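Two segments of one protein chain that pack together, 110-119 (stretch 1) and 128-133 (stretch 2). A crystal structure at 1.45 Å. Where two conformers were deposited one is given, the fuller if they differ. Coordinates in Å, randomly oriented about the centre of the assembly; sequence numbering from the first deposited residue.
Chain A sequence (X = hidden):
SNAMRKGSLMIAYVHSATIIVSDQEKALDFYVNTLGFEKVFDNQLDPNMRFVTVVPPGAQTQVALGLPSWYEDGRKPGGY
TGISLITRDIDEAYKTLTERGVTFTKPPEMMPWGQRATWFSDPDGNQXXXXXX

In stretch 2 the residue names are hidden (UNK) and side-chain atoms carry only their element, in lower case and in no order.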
# COMPACT_ATOMS: atom_id res chain seq x y z
N MSE A 110 -13.86 -17.47 10.19
CA MSE A 110 -13.82 -16.48 11.27
C MSE A 110 -12.44 -16.35 11.88
O MSE A 110 -11.84 -17.29 12.33
CB MSE A 110 -14.83 -16.81 12.36
CG MSE A 110 -14.88 -15.80 13.51
SE MSE A 110 -15.62 -14.17 12.94
CE MSE A 110 -17.44 -14.75 12.75
N MSE A 111 -11.95 -15.12 11.87
CA MSE A 111 -10.74 -14.81 12.54
C MSE A 111 -10.99 -14.52 14.03
O MSE A 111 -12.09 -14.07 14.39
CB MSE A 111 -10.08 -13.58 11.92
CG MSE A 111 -9.77 -13.75 10.47
SE MSE A 111 -8.34 -14.94 10.03
CE MSE A 111 -9.33 -16.29 9.24
N PRO A 112 -9.97 -14.69 14.85
CA PRO A 112 -10.19 -14.58 16.32
C PRO A 112 -10.30 -13.16 16.83
O PRO A 112 -10.61 -12.93 18.00
CB PRO A 112 -9.04 -15.34 16.94
CG PRO A 112 -7.94 -15.20 15.90
CD PRO A 112 -8.63 -15.24 14.56
N TRP A 113 -10.22 -12.22 15.91
CA TRP A 113 -10.71 -10.79 16.13
C TRP A 113 -12.10 -10.43 15.58
O TRP A 113 -12.50 -9.25 15.56
CB TRP A 113 -9.72 -9.74 15.71
CG TRP A 113 -9.55 -9.70 14.24
CD1 TRP A 113 -10.29 -8.97 13.32
CD2 TRP A 113 -8.58 -10.42 13.51
NE1 TRP A 113 -9.82 -9.18 12.03
CE2 TRP A 113 -8.78 -10.07 12.10
CE3 TRP A 113 -7.58 -11.32 13.86
CZ2 TRP A 113 -7.98 -10.59 11.08
CZ3 TRP A 113 -6.79 -11.83 12.84
CH2 TRP A 113 -6.99 -11.51 11.49
N GLY A 114 -12.87 -11.42 15.18
CA GLY A 114 -14.33 -11.24 14.98
C GLY A 114 -14.81 -10.85 13.60
O GLY A 114 -15.95 -10.50 13.42
N GLN A 115 -13.93 -11.05 12.59
CA GLN A 115 -14.23 -10.78 11.18
C GLN A 115 -13.88 -12.01 10.39
O GLN A 115 -12.87 -12.67 10.70
CB GLN A 115 -13.44 -9.61 10.65
CG GLN A 115 -13.87 -8.28 11.17
CD GLN A 115 -12.98 -7.18 10.57
OE1 GLN A 115 -11.73 -7.18 10.81
NE2 GLN A 115 -13.58 -6.26 9.74
N ARG A 116 -14.63 -12.24 9.33
CA ARG A 116 -14.39 -13.32 8.44
C ARG A 116 -13.41 -12.88 7.36
O ARG A 116 -13.43 -11.77 6.95
CB ARG A 116 -15.69 -13.84 7.87
CG ARG A 116 -16.53 -14.51 8.93
CD ARG A 116 -17.94 -14.68 8.44
NE ARG A 116 -18.00 -15.79 7.55
CZ ARG A 116 -18.62 -15.76 6.38
NH1 ARG A 116 -19.22 -14.67 5.98
NH2 ARG A 116 -18.61 -16.82 5.66
N ALA A 117 -12.54 -13.80 6.99
CA ALA A 117 -11.42 -13.49 6.07
C ALA A 117 -10.99 -14.74 5.35
O ALA A 117 -11.19 -15.89 5.81
CB ALA A 117 -10.28 -12.84 6.81
N THR A 118 -10.24 -14.49 4.28
CA THR A 118 -9.48 -15.52 3.58
C THR A 118 -8.37 -14.89 2.78
O THR A 118 -8.18 -13.68 2.84
CB THR A 118 -10.39 -16.46 2.74
OG1 THR A 118 -9.57 -17.57 2.27
CG2 THR A 118 -11.16 -15.76 1.64
N TRP A 119 -7.68 -15.68 2.01
CA TRP A 119 -6.57 -15.20 1.15
C TRP A 119 -6.75 -15.66 -0.27
O TRP A 119 -7.27 -16.76 -0.54
CB TRP A 119 -5.22 -15.77 1.60
CG TRP A 119 -4.79 -15.30 2.99
CD1 TRP A 119 -3.82 -14.33 3.29
CD2 TRP A 119 -5.26 -15.78 4.30
NE1 TRP A 119 -3.69 -14.20 4.61
CE2 TRP A 119 -4.50 -15.07 5.30
CE3 TRP A 119 -6.21 -16.73 4.72
CZ2 TRP A 119 -4.74 -15.25 6.68
CZ3 TRP A 119 -6.40 -16.96 6.11
CH2 TRP A 119 -5.70 -16.22 7.06
N UNK A 128 -3.12 -11.61 -1.40
CA UNK A 128 -3.87 -10.56 -0.63
C UNK A 128 -4.65 -11.24 0.47
O UNK A 128 -5.23 -12.33 0.29
c UNK A 128 -3.32 -9.15 -4.96
c UNK A 128 -3.99 -9.76 -3.91
c UNK A 128 -2.89 -7.84 -4.82
c UNK A 128 -4.18 -9.12 -2.70
c UNK A 128 -3.05 -7.25 -3.63
c UNK A 128 -3.67 -7.88 -2.58
c UNK A 128 -4.84 -9.82 -1.56
N UNK A 129 -4.84 -10.51 1.57
CA UNK A 129 -5.75 -10.88 2.66
C UNK A 129 -7.06 -10.15 2.41
O UNK A 129 -7.05 -8.93 2.21
c UNK A 129 -6.91 -11.90 7.59
c UNK A 129 -5.11 -10.48 3.97
c UNK A 129 -5.96 -10.12 6.33
c UNK A 129 -5.81 -10.95 5.22
c UNK A 129 -6.78 -12.71 6.54
c UNK A 129 -6.52 -10.57 7.51
c UNK A 129 -6.21 -12.28 5.35
N UNK A 130 -8.18 -10.89 2.32
CA UNK A 130 -9.47 -10.42 2.02
C UNK A 130 -10.31 -10.53 3.28
O UNK A 130 -10.51 -11.62 3.80
c UNK A 130 -11.50 -9.33 -0.08
c UNK A 130 -10.12 -11.20 0.87
c UNK A 130 -12.09 -11.74 -0.62
c UNK A 130 -11.49 -10.77 0.44
N UNK A 131 -10.84 -9.39 3.74
CA UNK A 131 -11.56 -9.30 5.00
C UNK A 131 -12.92 -8.67 4.81
O UNK A 131 -13.07 -7.71 4.06
c UNK A 131 -11.47 -8.52 7.40
c UNK A 131 -10.73 -8.46 6.05
c UNK A 131 -9.32 -8.96 6.16
N UNK A 132 -13.94 -9.25 5.46
CA UNK A 132 -15.28 -8.72 5.40
C UNK A 132 -15.37 -7.57 6.41
O UNK A 132 -15.06 -7.75 7.58
c UNK A 132 -17.71 -9.36 5.49
o UNK A 132 -19.25 -10.82 4.51
c UNK A 132 -16.29 -9.80 5.75
c UNK A 132 -18.69 -10.55 5.57
o UNK A 132 -18.85 -11.22 6.66
N UNK A 133 -15.93 -6.50 5.94
CA UNK A 133 -16.08 -5.26 6.72
C UNK A 133 -16.91 -5.46 7.94
O UNK A 133 -18.07 -5.91 7.82
OXT UNK A 133 -16.41 -5.12 9.07
o UNK A 133 -16.19 -0.69 5.40
c UNK A 133 -17.00 -1.62 5.58
c UNK A 133 -16.64 -4.14 5.85
o UNK A 133 -18.17 -1.64 5.07
c UNK A 133 -16.56 -2.77 6.52
O HOH W 1 -17.31 -11.10 9.07
O HOH W 2 -20.64 -12.84 3.52

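Position 128 carries seven side-chain carbons, one leading into a six-membered ring with no heteroatom. Its side-chain atom nearest to stretch 1, CB, is 6.3 Å from Trp-119 CA, and the ring lies farther off, so the backbone makes the contact: its O lies 3.3 Å from Trp-119 CA, a CA-H...O approach with 136° at the hydrogen. One carbon plus an all-carbon ring is phenylalanine, Phe-128.

Position 129 has the same inventory, a single carbon and a ring of six, but here the ring meets stretch 1. Its CA is 4.6 Å from the CA of Trp-119, an antiparallel non-hydrogen-bonded pair. The residue is Phe-129, with chi1 t. Phe-129 CE1 lies 3.5 Å from Ala-117 CB and 3.3 Å from Trp-119 CZ2, while CD1 sits over one face of the indole, 3.3 Å from Trp-119 NE1. The Trp-119 five-membered ring and the phenyl ring have centroids 4.6 Å apart and planes at 35°, an oblique pair. At the edge of the phenyl ring are Met-111 SE, 4.2 Å from Phe-129 CZ, and Trp-113 CZ2, 3.9 Å from Phe-129 CE2.

Position 130 shows four carbons forked at the second. Its backbone pairs with Thr-118 in both directions: N of 130 donates to Thr-118 O (2.8 Å, 172°), and Thr-118 N donates to O of 130 (2.9 Å, 160°). The fork identifies Leu-130, whose side chain shares a sheet face with that of Thr-118.

Position 131 has three carbons, CB bearing two others, hence Val-131. It is paired with Ala-117 at a CA-CA distance of 4.3 Å; Val-131 CG2 is 4.0 Å from Ala-117 CB, and CG1 is 3.7 Å from Gln-115 OE1.

Position 132 has three carbons, the third carrying two oxygens, one of them near the Arg-116 guanidinium edge. Its N donates to Arg-116 O (3.0 Å, 175°). This is Glu-132; OE1 forms a salt bridge with Arg-116 NH1 at 3.5 Å, and water 1 links OE1 to Arg-116 N, 2.9 Å from each.

Position 133 repeats that composition but also bears OXT, marking the chain terminus: Glu-133. Its CB points away from stretch 1, yet the terminal carboxylate is reached by Gln-115 NE2, which donates to Glu-133 OXT (3.1 Å, 145°).

The contact is an antiparallel strand pairing (160°) that buries 582 Å². Three backbone hydrogen bonds set the register; alternation then places Ala-117, Trp-119, Phe-129 and Val-131 on one face, where Phe-129 contributes the largest covered area, and the charged pair and Gln-115 secure the C-terminal end of stretch 2.

Stretch 2 128-133: FFLVEE
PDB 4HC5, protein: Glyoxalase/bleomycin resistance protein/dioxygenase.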